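Local coordinates for protein cytokinin riboside 5'-monophosphate phosphoribohydrolase (Corynebacterium glutamicum, PDB 5ZBL) that is a member of the LOG ("possible lysine decarboxylase") family, built on a Rossmann-type parallel sheet flanked by helices, at residues G71-S76 against L90-D95. Numbering follows the deposited sequence.
Sequences GVITES and LEIVPD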
loop_
_atom_site.group_PDB
_atom_site.type_symbol
_atom_site.label_atom_id
_atom_site.label_comp_id
_atom_site.label_asym_id
_atom_site.label_seq_id
_atom_site.Cartn_x
_atom_site.Cartn_y
_atom_site.Cartn_z
ATOM N N GLY A 71 -20.438 -5.198 -1.803
ATOM C CA GLY A 71 -19.605 -3.992 -1.866
ATOM C C GLY A 71 -19.500 -3.333 -0.498
ATOM O O GLY A 71 -20.441 -3.390 0.289
ATOM N N VAL A 72 -18.350 -2.705 -0.248
ATOM C CA VAL A 72 -18.052 -1.927 0.958
ATOM C C VAL A 72 -17.423 -0.591 0.484
ATOM O O VAL A 72 -16.349 -0.565 -0.109
ATOM C CB VAL A 72 -17.123 -2.689 1.938
ATOM C CG1 VAL A 72 -17.000 -1.964 3.275
ATOM C CG2 VAL A 72 -17.661 -4.078 2.189
ATOM N N ILE A 73 -18.136 0.501 0.763
ATOM C CA ILE A 73 -17.817 1.829 0.308
ATOM C C ILE A 73 -17.981 2.789 1.473
ATOM O O ILE A 73 -18.537 2.424 2.494
ATOM C CB ILE A 73 -18.747 2.168 -0.872
ATOM C CG1 ILE A 73 -18.204 3.341 -1.682
ATOM C CG2 ILE A 73 -20.177 2.434 -0.405
ATOM C CD1 ILE A 73 -18.817 3.423 -3.067
ATOM N N THR A 74 -17.463 4.011 1.349
ATOM C CA THR A 74 -17.594 5.057 2.403
ATOM C C THR A 74 -18.601 6.088 1.992
ATOM O O THR A 74 -18.894 6.206 0.801
ATOM C CB THR A 74 -16.293 5.820 2.593
ATOM O OG1 THR A 74 -15.970 6.501 1.365
ATOM C CG2 THR A 74 -15.142 4.876 2.959
ATOM N N GLU A 75 -19.111 6.858 2.964
ATOM C CA GLU A 75 -19.968 8.021 2.657
ATOM C C GLU A 75 -19.314 8.968 1.663
ATOM O O GLU A 75 -19.977 9.390 0.718
ATOM C CB GLU A 75 -20.386 8.814 3.921
ATOM C CG GLU A 75 -21.842 8.640 4.308
ATOM C CD GLU A 75 -22.805 9.222 3.302
ATOM O OE1 GLU A 75 -23.019 10.449 3.299
ATOM O OE2 GLU A 75 -23.362 8.442 2.518
ATOM N N SER A 76 -18.031 9.303 1.878
ATOM C CA SER A 76 -17.314 10.205 0.948
ATOM C C SER A 76 -17.454 9.779 -0.492
ATOM O O SER A 76 -18.035 10.494 -1.287
ATOM C CB SER A 76 -15.834 10.326 1.295
ATOM O OG SER A 76 -15.621 11.442 2.136
ATOM N N LEU A 90 -24.707 -3.280 -0.720
ATOM C CA LEU A 90 -23.717 -2.256 -0.670
ATOM C C LEU A 90 -23.679 -1.739 0.764
ATOM O O LEU A 90 -24.618 -1.134 1.213
ATOM C CB LEU A 90 -24.026 -1.148 -1.695
ATOM C CG LEU A 90 -23.098 0.099 -1.700
ATOM C CD1 LEU A 90 -21.636 -0.330 -1.745
ATOM C CD2 LEU A 90 -23.427 1.047 -2.853
ATOM N N GLU A 91 -22.585 -2.010 1.474
ATOM C CA GLU A 91 -22.380 -1.489 2.831
ATOM C C GLU A 91 -21.651 -0.131 2.778
ATOM O O GLU A 91 -20.531 -0.067 2.262
ATOM C CB GLU A 91 -21.562 -2.464 3.667
ATOM C CG GLU A 91 -22.136 -3.859 3.629
ATOM C CD GLU A 91 -21.609 -4.781 4.721
ATOM O OE1 GLU A 91 -20.861 -4.330 5.610
ATOM O OE2 GLU A 91 -21.958 -5.986 4.696
ATOM N N ILE A 92 -22.300 0.909 3.307
ATOM C CA ILE A 92 -21.724 2.250 3.525
ATOM C C ILE A 92 -21.215 2.403 4.951
ATOM O O ILE A 92 -21.993 2.283 5.924
ATOM C CB ILE A 92 -22.743 3.359 3.230
ATOM C CG1 ILE A 92 -23.356 3.130 1.841
ATOM C CG2 ILE A 92 -22.087 4.744 3.222
ATOM C CD1 ILE A 92 -24.477 4.098 1.548
ATOM N N VAL A 93 -19.917 2.667 5.088
ATOM C CA VAL A 93 -19.281 2.782 6.434
ATOM C C VAL A 93 -18.686 4.174 6.579
ATOM O O VAL A 93 -18.589 4.880 5.577
ATOM C CB VAL A 93 -18.282 1.638 6.729
ATOM C CG1 VAL A 93 -19.029 0.314 6.665
ATOM C CG2 VAL A 93 -17.112 1.620 5.748
ATOM N N PRO A 94 -18.401 4.622 7.821
ATOM C CA PRO A 94 -18.052 6.027 8.038
ATOM C C PRO A 94 -16.766 6.493 7.372
ATOM O O PRO A 94 -16.716 7.615 6.960
ATOM C CB PRO A 94 -17.869 6.111 9.554
ATOM C CG PRO A 94 -18.742 5.059 10.082
ATOM C CD PRO A 94 -18.578 3.942 9.109
ATOM N N ASP A 95 -15.735 5.638 7.320
ATOM C CA ASP A 95 -14.411 5.996 6.757
ATOM C C ASP A 95 -13.692 4.841 6.106
ATOM O O ASP A 95 -14.137 3.689 6.174
ATOM C CB ASP A 95 -13.534 6.660 7.818
ATOM C CG ASP A 95 -13.271 5.786 8.984
ATOM O OD1 ASP A 95 -12.756 4.668 8.764
ATOM O OD2 ASP A 95 -13.567 6.209 10.127
#
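I73 faces E91 and V93 with both of its backbone polar atoms: its N donates to E91 O (2.9 Å, N-H...O 171°), and its O accepts V93 N. G71 O accepts E91 N at 2.8 Å. A fourth bond, E75 N to V93 O, is weak (3.3 Å, 146°) and comes from the first turn of helix 75-79. CA-H groups of L90, V72, I92 and T74 also approach these four acceptors, each oxygen taking one. This is parallel pairing of strand 69-74 with strand 89-93, an edge strand of the sheet within this chain; the two belong to one beta-alpha-beta unit.

On the face bearing I73, L90 and I92, with I73 CG1 anti to the backbone N (chi1 -162°), CG2 sits between N and the carbonyl carbon and reaches L90 CD1 at 3.4 Å, tighter than usual. It also meets I92 CG1 at 4.0 Å; M78 of helix 75-79 touches all three side chains. I92 CG2 lies against E75 N. The face of V72, E91 and V93 packs under helix 96-106. There V72 CG1 meets V93 CG2 loosely, E91 OE1 forms a salt bridge with R102, and V72 O accepts R99 NE.

At the C-terminal ends both segments lead into helices through N-caps whose capping residues touch: T74 OG1 holds L77 N, D95 OD1 holds I98 N, and T74 CG2 meets D95 C at 3.5 Å. D95 also lies near a sulfate ion and packs on H97 of the second subunit. The I73 backbone is thus spent on the edge strand, whereas that of V72 serves Y47 and R99; backbone bonds set the register, and R102, probably offsetting the like charges of E91 and E89, ties the edge strand to helix 96-106.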